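Oxidoreductase, zinc-binding dehydrogenase family (Myxococcus xanthus, PDB 5K1S) is a zinc-binding medium-chain reductase involved in an alternative de novo route to isovaleryl coenzyme A. Local coordinates at residues I62-N67 with K341-L346; E231-R236 with R245-G250; A256-G261 with D266-S271. All coordinates share one frame; numbering follows the deposited sequence.

Contact 1: residues I62-N67 with K341-L346; sequences INRRGN and KAHFRL
R64 NE donates a hydrogen bond to H343 ND1 across 3.1 Å, with an N-H...N angle of 161°. The acceptor lies in the guanidinium plane of R64, while the donor stands slightly out of the imidazole plane, and the two flat groups are turned 53° against each other. Between segments 62-67 and 341-346, on helices 58-64 and 339-347, the contact is this one pair; H343 also rests on D60 and V61 of the first helix. The CA atoms of R64 and H343 remain 9.4 Å apart, and the side chains bridge the gap by sliding past each other in opposite directions. R64 runs straight to CD and bends at chi3 (53°), which brings NE to the imidazole and carries NH2 on to E347, one turn beyond H343, for a salt bridge; R65 joins the same carboxylate. L32 of strand 32-38 packs against both partners. Two residues on from R64, G66 at positive phi closes helix 58-64 in a Schellman motif; the helix starts just after zinc ligand C57. The side chain of H343 is about 11 Å from that zinc, so the pair belongs to the surroundings of the site, not its ligands. Because ND1 accepts from R64 while NE2 is hydrogen-bonded to Y138 OH, the imidazole is probably neutral with its proton on NE2, so the charge of R64 would be balanced mainly by E347, which it shares with R65.

Contact 2: residues E231-R236 with R245-G250; sequences EVIVSR and RKRTQG
I233 lies against one face of the R247 guanidinium, its CG1 3.5 Å from R247 NH1 and displaced toward the rim of the flat group. I233 CD1 extends the same contact to the aliphatic part, 4.0 Å from R247 CD, and E231 CB packs on that methylene too, also 4.0 Å from R247 CD. The arginine is extended from CG to NE and turns at chi4 (80°), which lays the guanidinium over the strand with V232 O on the same face as the isoleucine. That carbonyl is 3.9 Å from R247 NH2, a loose approach. I233 is buried, and F240, D243 and V244 of helix 240-247 pack against it as well. Strand 231-234 is the outermost strand, within this chain, on one side of the parallel Rossmann sheet of the nucleotide-binding domain. Helix 240-247 follows it and starts the beta-alpha-beta crossover that leads to strand 253-258 beyond strands 210-215 and 186-190. At the polar end of E231 the contact is looser: OE1 lies near the guanidinium plane, 4.2 Å from R247 NE, too far for a salt bridge. The glutamate side chain bends at chi2 (-68°), and its other oxygen, OE2, pairs with R210, whose NH2 also bonds to the backbone oxygen of R247. Shortening R247 to an alanine would probably open a gap over CG1 and CD1 of I233 and leave E231 without its second nearby positive charge. The guanidinium has another anionic neighbour in D243, a long and weak ion pair through NH1, and on this side both R247 and E231 are partly exposed.

Contact 3: residues A256-G261 with D266-S271; sequences AVEIVG and DQTLKS
The backbones of strand 253-258 and helix 262-270 come nearest at A256 and T268, whose CA atoms are 7.3 Å apart. Both branches of T268 point into this gap. With chi1 at -67°, T268 CG2 packs on the methyl group of A256, 3.7 Å from its CB, and OG1 turns to E258, where it lies 2.8 Å from OE1. OG1 also bonds to T264 O, one turn back in the helix. E258 leaves the strand with CG anti to the backbone N (chi1 179°) and bends at chi2 (60°), so that its carboxylate lies between the helix and the turn that follows the strand. Strand 253-258 and helix 262-270 are the first two elements of a beta-alpha-beta unit of the Rossmann fold, with strand 276-280 as the third, parallel and next to the first in the sheet. In the connecting turn, G261 N gives a nearly straight bond of 2.9 Å to E258 OE2, reaching it from above the carboxylate plane. T190 OG1, at the end of the neighbouring strand 186-190, bonds to the same oxygen, so OE2 of the buried carboxylate is gripped twice, while OE1 faces T268 and a weak bond from T264 OG1. G261 has backbone angles that call for glycine. V278 touches both E258 and T268 from strand 276-280. On the far side of the helix, K270 NZ forms a salt bridge of 2.8 Å with D266 OD2, meeting it on the syn side.

Contacts 2 and 3 belong to the same Rossmann sheet: their centres are 12 Å apart and their nearest atoms about 5 Å. They follow each other along the chain, each joining a strand to the helix after it, and helix 240-247 of contact 2 also touches helix 262-270 of contact 3. Contact 1 lies apart, its centre 35 Å from contact 2 and 28 Å from contact 3. Its segments are separated by 273 residues that include both other contacts, so the chain passes through the nucleotide-binding domain and returns to close contact 1 near the C57-H79-C166 zinc site of the other, GroES-like domain, as in other medium-chain reductases.

Contact 1: residues I62-N67 with K341-L346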
loop_
_atom_site.group_PDB
_atom_site.type_symbol
_atom_site.label_atom_id
_atom_site.label_comp_id
_atom_site.label_asym_id
_atom_site.label_seq_id
_atom_site.Cartn_x
_atom_site.Cartn_y
_atom_site.Cartn_z
ATOM N N ILE A 62 3.346 2.303 26.765
ATOM C CA ILE A 62 2.696 3.522 26.294
ATOM C C ILE A 62 1.398 3.742 27.056
ATOM O O ILE A 62 1.103 4.852 27.515
ATOM C CB ILE A 62 2.454 3.445 24.775
ATOM C CG1 ILE A 62 3.763 3.160 24.028
ATOM C CG2 ILE A 62 1.846 4.744 24.266
ATOM C CD1 ILE A 62 3.573 2.818 22.566
ATOM N N ASN A 63 0.611 2.678 27.214
ATOM C CA ASN A 63 -0.638 2.766 27.962
ATOM C C ASN A 63 -0.389 3.258 29.382
ATOM O O ASN A 63 -1.098 4.141 29.879
ATOM C CB ASN A 63 -1.321 1.395 27.969
ATOM C CG ASN A 63 -2.748 1.447 28.479
ATOM O OD1 ASN A 63 -3.352 2.513 28.577
ATOM N ND2 ASN A 63 -3.298 0.284 28.794
ATOM N N ARG A 64 0.628 2.706 30.047
ATOM C CA ARG A 64 0.898 3.077 31.433
ATOM C C ARG A 64 1.216 4.559 31.573
ATOM O O ARG A 64 0.907 5.162 32.607
ATOM C CB ARG A 64 2.051 2.241 31.987
ATOM C CG ARG A 64 2.497 2.669 33.375
ATOM C CD ARG A 64 3.623 1.811 33.915
ATOM N NE ARG A 64 4.762 1.729 33.003
ATOM C CZ ARG A 64 5.589 2.730 32.734
ATOM N NH1 ARG A 64 5.409 3.922 33.284
ATOM N NH2 ARG A 64 6.598 2.542 31.895
ATOM N N ARG A 65 1.838 5.161 30.560
ATOM C CA ARG A 65 2.231 6.563 30.623
ATOM C C ARG A 65 1.070 7.520 30.393
ATOM O O ARG A 65 1.273 8.737 30.463
ATOM C CB ARG A 65 3.330 6.850 29.596
ATOM C CG ARG A 65 4.669 6.219 29.930
ATOM C CD ARG A 65 5.684 6.441 28.820
ATOM N NE ARG A 65 6.953 5.775 29.103
ATOM C CZ ARG A 65 7.871 5.485 28.187
ATOM N NH1 ARG A 65 7.669 5.791 26.911
ATOM N NH2 ARG A 65 8.994 4.876 28.546
ATOM N N GLY A 66 -0.131 7.010 30.130
ATOM C CA GLY A 66 -1.263 7.858 29.819
ATOM C C GLY A 66 -1.349 8.285 28.371
ATOM O O GLY A 66 -2.180 9.139 28.041
ATOM N N ASN A 67 -0.527 7.713 27.494
ATOM C CA ASN A 67 -0.487 8.106 26.095
ATOM C C ASN A 67 -1.487 7.343 25.235
ATOM O O ASN A 67 -1.446 7.468 24.008
ATOM C CB ASN A 67 0.931 7.926 25.548
ATOM C CG ASN A 67 1.917 8.907 26.163
ATOM O OD1 ASN A 67 1.567 10.047 26.459
ATOM N ND2 ASN A 67 3.151 8.464 26.368
ATOM N N LYS A 341 8.939 -4.102 37.460
ATOM C CA LYS A 341 10.250 -4.552 37.004
ATOM C C LYS A 341 10.208 -4.963 35.539
ATOM O O LYS A 341 11.140 -4.676 34.778
ATOM C CB LYS A 341 10.735 -5.715 37.869
ATOM C CG LYS A 341 10.779 -5.411 39.357
ATOM C CD LYS A 341 11.464 -6.527 40.131
ATOM C CE LYS A 341 11.487 -6.243 41.625
ATOM N NZ LYS A 341 12.248 -7.279 42.376
ATOM N N ALA A 342 9.131 -5.633 35.123
ATOM C CA ALA A 342 9.017 -6.073 33.736
ATOM C C ALA A 342 9.062 -4.888 32.780
ATOM O O ALA A 342 9.794 -4.906 31.785
ATOM C CB ALA A 342 7.729 -6.873 33.547
ATOM N N HIS A 343 8.279 -3.844 33.067
ATOM C CA HIS A 343 8.280 -2.665 32.204
ATOM C C HIS A 343 9.647 -1.999 32.183
ATOM O O HIS A 343 10.133 -1.596 31.119
ATOM C CB HIS A 343 7.216 -1.669 32.665
ATOM C CG HIS A 343 5.824 -2.091 32.334
ATOM N ND1 HIS A 343 4.814 -1.192 32.078
ATOM C CD2 HIS A 343 5.275 -3.321 32.213
ATOM C CE1 HIS A 343 3.700 -1.850 31.815
ATOM N NE2 HIS A 343 3.954 -3.144 31.889
ATOM N N PHE A 344 10.275 -1.857 33.349
ATOM C CA PHE A 344 11.605 -1.263 33.400
ATOM C C PHE A 344 12.561 -2.010 32.481
ATOM O O PHE A 344 13.278 -1.399 31.680
ATOM C CB PHE A 344 12.123 -1.259 34.838
ATOM C CG PHE A 344 13.381 -0.460 35.027
ATOM C CD1 PHE A 344 14.620 -1.013 34.742
ATOM C CD2 PHE A 344 13.325 0.846 35.486
ATOM C CE1 PHE A 344 15.777 -0.277 34.911
ATOM C CE2 PHE A 344 14.480 1.585 35.658
ATOM C CZ PHE A 344 15.707 1.023 35.370
ATOM N N ARG A 345 12.583 -3.341 32.581
ATOM C CA ARG A 345 13.399 -4.139 31.671
ATOM C C ARG A 345 13.047 -3.837 30.221
ATOM O O ARG A 345 13.930 -3.606 29.387
ATOM C CB ARG A 345 13.208 -5.628 31.959
ATOM C CG ARG A 345 13.818 -6.110 33.262
ATOM C CD ARG A 345 13.625 -7.613 33.428
ATOM N NE ARG A 345 14.210 -8.366 32.320
ATOM C CZ ARG A 345 14.082 -9.678 32.151
ATOM N NH1 ARG A 345 13.382 -10.402 33.016
ATOM N NH2 ARG A 345 14.653 -10.270 31.110
ATOM N N LEU A 346 11.752 -3.833 29.904
ATOM C CA LEU A 346 11.330 -3.654 28.520
ATOM C C LEU A 346 11.651 -2.251 28.019
ATOM O O LEU A 346 12.052 -2.078 26.863
ATOM C CB LEU A 346 9.833 -3.948 28.395
ATOM C CG LEU A 346 9.232 -3.900 26.990
ATOM C CD1 LEU A 346 9.941 -4.866 26.050
ATOM C CD2 LEU A 346 7.745 -4.212 27.050
#

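Contact 2: residues E231-R236 with R245-G250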
loop_
_atom_site.group_PDB
_atom_site.type_symbol
_atom_site.label_atom_id
_atom_site.label_comp_id
_atom_site.label_asym_id
_atom_site.label_seq_id
_atom_site.Cartn_x
_atom_site.Cartn_y
_atom_site.Cartn_z
ATOM N N GLU A 231 19.104 -16.000 4.137
ATOM C CA GLU A 231 20.156 -14.998 4.079
ATOM C C GLU A 231 19.934 -13.988 5.194
ATOM O O GLU A 231 18.795 -13.698 5.571
ATOM C CB GLU A 231 20.182 -14.280 2.724
ATOM C CG GLU A 231 20.145 -15.209 1.516
ATOM C CD GLU A 231 21.414 -16.025 1.362
ATOM O OE1 GLU A 231 22.441 -15.655 1.969
ATOM O OE2 GLU A 231 21.384 -17.038 0.631
ATOM N N VAL A 232 21.034 -13.457 5.721
ATOM C CA VAL A 232 20.995 -12.457 6.779
ATOM C C VAL A 232 21.955 -11.335 6.417
ATOM O O VAL A 232 23.061 -11.585 5.923
ATOM C CB VAL A 232 21.359 -13.060 8.152
ATOM C CG1 VAL A 232 21.183 -12.019 9.251
ATOM C CG2 VAL A 232 20.510 -14.292 8.437
ATOM N N ILE A 233 21.529 -10.098 6.660
ATOM C CA ILE A 233 22.325 -8.912 6.369
ATOM C C ILE A 233 22.374 -8.054 7.624
ATOM O O ILE A 233 21.343 -7.826 8.266
ATOM C CB ILE A 233 21.747 -8.108 5.186
ATOM C CG1 ILE A 233 21.743 -8.965 3.916
ATOM C CG2 ILE A 233 22.551 -6.824 4.964
ATOM C CD1 ILE A 233 21.037 -8.322 2.735
ATOM N N VAL A 234 23.568 -7.585 7.971
ATOM C CA VAL A 234 23.766 -6.684 9.098
ATOM C C VAL A 234 23.857 -5.269 8.546
ATOM O O VAL A 234 24.722 -4.974 7.712
ATOM C CB VAL A 234 25.026 -7.051 9.896
ATOM C CG1 VAL A 234 25.178 -6.137 11.107
ATOM C CG2 VAL A 234 24.977 -8.510 10.327
ATOM N N SER A 235 22.964 -4.394 9.004
ATOM C CA SER A 235 22.929 -3.028 8.502
ATOM C C SER A 235 22.064 -2.180 9.418
ATOM O O SER A 235 21.030 -2.643 9.906
ATOM C CB SER A 235 22.380 -2.981 7.070
ATOM O OG SER A 235 22.155 -1.645 6.655
ATOM N N ARG A 236 22.497 -0.938 9.647
ATOM C CA ARG A 236 21.679 0.013 10.387
ATOM C C ARG A 236 20.424 0.401 9.620
ATOM O O ARG A 236 19.462 0.878 10.231
ATOM C CB ARG A 236 22.494 1.265 10.715
ATOM N N ARG A 245 20.199 -6.704 -3.569
ATOM C CA ARG A 245 20.339 -6.855 -5.014
ATOM C C ARG A 245 21.530 -7.739 -5.362
ATOM O O ARG A 245 21.542 -8.377 -6.419
ATOM C CB ARG A 245 20.482 -5.483 -5.673
ATOM N N LYS A 246 22.534 -7.793 -4.485
ATOM C CA LYS A 246 23.657 -8.701 -4.685
ATOM C C LYS A 246 23.282 -10.137 -4.339
ATOM O O LYS A 246 23.618 -11.065 -5.082
ATOM C CB LYS A 246 24.852 -8.248 -3.845
ATOM C CG LYS A 246 25.909 -7.494 -4.630
ATOM C CD LYS A 246 26.891 -6.788 -3.710
ATOM C CE LYS A 246 28.034 -6.166 -4.494
ATOM N NZ LYS A 246 28.840 -5.232 -3.664
ATOM N N ARG A 247 22.584 -10.338 -3.220
ATOM C CA ARG A 247 22.179 -11.673 -2.803
ATOM C C ARG A 247 20.989 -12.209 -3.589
ATOM O O ARG A 247 20.664 -13.393 -3.450
ATOM C CB ARG A 247 21.846 -11.677 -1.309
ATOM C CG ARG A 247 23.065 -11.577 -0.407
ATOM C CD ARG A 247 22.677 -11.572 1.062
ATOM N NE ARG A 247 23.836 -11.728 1.937
ATOM C CZ ARG A 247 24.665 -10.744 2.272
ATOM N NH1 ARG A 247 24.478 -9.517 1.805
ATOM N NH2 ARG A 247 25.692 -10.989 3.076
ATOM N N THR A 248 20.337 -11.378 -4.404
ATOM C CA THR A 248 19.201 -11.800 -5.216
ATOM C C THR A 248 19.526 -11.793 -6.706
ATOM O O THR A 248 18.613 -11.742 -7.537
ATOM C CB THR A 248 17.990 -10.906 -4.943
ATOM O OG1 THR A 248 18.308 -9.549 -5.274
ATOM C CG2 THR A 248 17.581 -10.988 -3.477
ATOM N N GLN A 249 20.810 -11.848 -7.060
ATOM C CA GLN A 249 21.236 -11.841 -8.459
ATOM C C GLN A 249 20.744 -10.585 -9.176
ATOM O O GLN A 249 20.388 -10.618 -10.355
ATOM C CB GLN A 249 20.761 -13.101 -9.188
ATOM C CG GLN A 249 21.151 -14.405 -8.503
ATOM C CD GLN A 249 20.146 -14.841 -7.452
ATOM O OE1 GLN A 249 18.937 -14.689 -7.630
ATOM N NE2 GLN A 249 20.644 -15.384 -6.346
ATOM N N GLY A 250 20.723 -9.466 -8.453
ATOM C CA GLY A 250 20.302 -8.203 -9.027
ATOM C C GLY A 250 18.837 -8.113 -9.383
ATOM O O GLY A 250 18.429 -7.138 -10.020
#

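Contact 3: residues A256-G261 with D266-S271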
loop_
_atom_site.group_PDB
_atom_site.type_symbol
_atom_site.label_atom_id
_atom_site.label_comp_id
_atom_site.label_asym_id
_atom_site.label_seq_id
_atom_site.Cartn_x
_atom_site.Cartn_y
_atom_site.Cartn_z
ATOM N N ALA A 256 8.273 -7.464 0.780
ATOM C CA ALA A 256 9.071 -7.011 1.910
ATOM C C ALA A 256 8.167 -6.793 3.113
ATOM O O ALA A 256 7.094 -6.194 2.989
ATOM C CB ALA A 256 9.826 -5.721 1.577
ATOM N N VAL A 257 8.603 -7.280 4.269
ATOM C CA VAL A 257 7.896 -7.093 5.530
ATOM C C VAL A 257 8.626 -5.984 6.278
ATOM O O VAL A 257 9.684 -6.210 6.874
ATOM C CB VAL A 257 7.839 -8.388 6.345
ATOM C CG1 VAL A 257 7.105 -8.163 7.658
ATOM C CG2 VAL A 257 7.170 -9.491 5.537
ATOM N N GLU A 258 8.062 -4.778 6.251
ATOM C CA GLU A 258 8.707 -3.603 6.836
ATOM C C GLU A 258 8.235 -3.452 8.277
ATOM O O GLU A 258 7.189 -2.857 8.542
ATOM C CB GLU A 258 8.399 -2.357 6.012
ATOM C CG GLU A 258 9.021 -1.081 6.562
ATOM C CD GLU A 258 10.537 -1.150 6.639
ATOM O OE1 GLU A 258 11.204 -0.791 5.645
ATOM O OE2 GLU A 258 11.061 -1.568 7.693
ATOM N N ILE A 259 9.016 -3.989 9.210
ATOM C CA ILE A 259 8.709 -3.867 10.633
ATOM C C ILE A 259 9.330 -2.610 11.225
ATOM O O ILE A 259 8.702 -1.919 12.029
ATOM C CB ILE A 259 9.183 -5.128 11.382
ATOM C CG1 ILE A 259 8.462 -6.370 10.852
ATOM C CG2 ILE A 259 8.953 -4.976 12.887
ATOM C CD1 ILE A 259 9.020 -7.679 11.376
ATOM N N VAL A 260 10.573 -2.304 10.848
ATOM C CA VAL A 260 11.256 -1.140 11.405
ATOM C C VAL A 260 10.508 0.135 11.039
ATOM O O VAL A 260 10.165 0.947 11.906
ATOM C CB VAL A 260 12.717 -1.096 10.925
ATOM C CG1 VAL A 260 13.425 0.134 11.472
ATOM C CG2 VAL A 260 13.454 -2.364 11.339
ATOM N N GLY A 261 10.254 0.334 9.748
ATOM C CA GLY A 261 9.564 1.520 9.284
ATOM C C GLY A 261 10.486 2.538 8.642
ATOM O O GLY A 261 11.232 2.215 7.713
ATOM N N ASP A 266 13.479 3.668 2.971
ATOM C CA ASP A 266 14.039 4.126 1.702
ATOM C C ASP A 266 14.880 3.040 1.040
ATOM O O ASP A 266 14.854 2.889 -0.187
ATOM C CB ASP A 266 14.869 5.389 1.925
ATOM C CG ASP A 266 15.357 6.000 0.626
ATOM O OD1 ASP A 266 14.542 6.640 -0.071
ATOM O OD2 ASP A 266 16.556 5.844 0.307
ATOM N N GLN A 267 15.633 2.275 1.833
ATOM C CA GLN A 267 16.425 1.182 1.275
ATOM C C GLN A 267 15.542 0.004 0.882
ATOM O O GLN A 267 15.806 -0.666 -0.125
ATOM C CB GLN A 267 17.487 0.742 2.280
ATOM C CG GLN A 267 18.591 1.756 2.503
ATOM C CD GLN A 267 19.480 1.926 1.289
ATOM O OE1 GLN A 267 20.444 1.181 1.104
ATOM N NE2 GLN A 267 19.160 2.906 0.452
ATOM N N THR A 268 14.496 -0.270 1.667
ATOM C CA THR A 268 13.572 -1.349 1.329
ATOM C C THR A 268 13.024 -1.168 -0.080
ATOM O O THR A 268 13.046 -2.100 -0.891
ATOM C CB THR A 268 12.427 -1.404 2.347
ATOM O OG1 THR A 268 12.937 -1.790 3.629
ATOM C CG2 THR A 268 11.354 -2.404 1.916
ATOM N N LEU A 269 12.523 0.030 -0.386
ATOM C CA LEU A 269 11.986 0.299 -1.717
ATOM C C LEU A 269 13.010 -0.026 -2.797
ATOM O O LEU A 269 12.734 -0.799 -3.721
ATOM C CB LEU A 269 11.550 1.760 -1.818
ATOM C CG LEU A 269 10.352 2.178 -0.966
ATOM C CD1 LEU A 269 10.195 3.688 -0.996
ATOM C CD2 LEU A 269 9.082 1.497 -1.454
ATOM N N LYS A 270 14.205 0.562 -2.695
ATOM C CA LYS A 270 15.254 0.298 -3.673
ATOM C C LYS A 270 15.570 -1.186 -3.787
ATOM O O LYS A 270 16.107 -1.619 -4.812
ATOM C CB LYS A 270 16.518 1.072 -3.301
ATOM C CG LYS A 270 16.325 2.578 -3.256
ATOM C CD LYS A 270 17.505 3.270 -2.603
ATOM C CE LYS A 270 17.272 4.765 -2.485
ATOM N NZ LYS A 270 18.363 5.441 -1.732
ATOM N N SER A 271 15.246 -1.970 -2.763
ATOM C CA SER A 271 15.508 -3.400 -2.754
ATOM C C SER A 271 14.390 -4.213 -3.394
ATOM O O SER A 271 14.515 -5.439 -3.489
ATOM C CB SER A 271 15.730 -3.873 -1.314
ATOM O OG SER A 271 16.102 -5.237 -1.274
#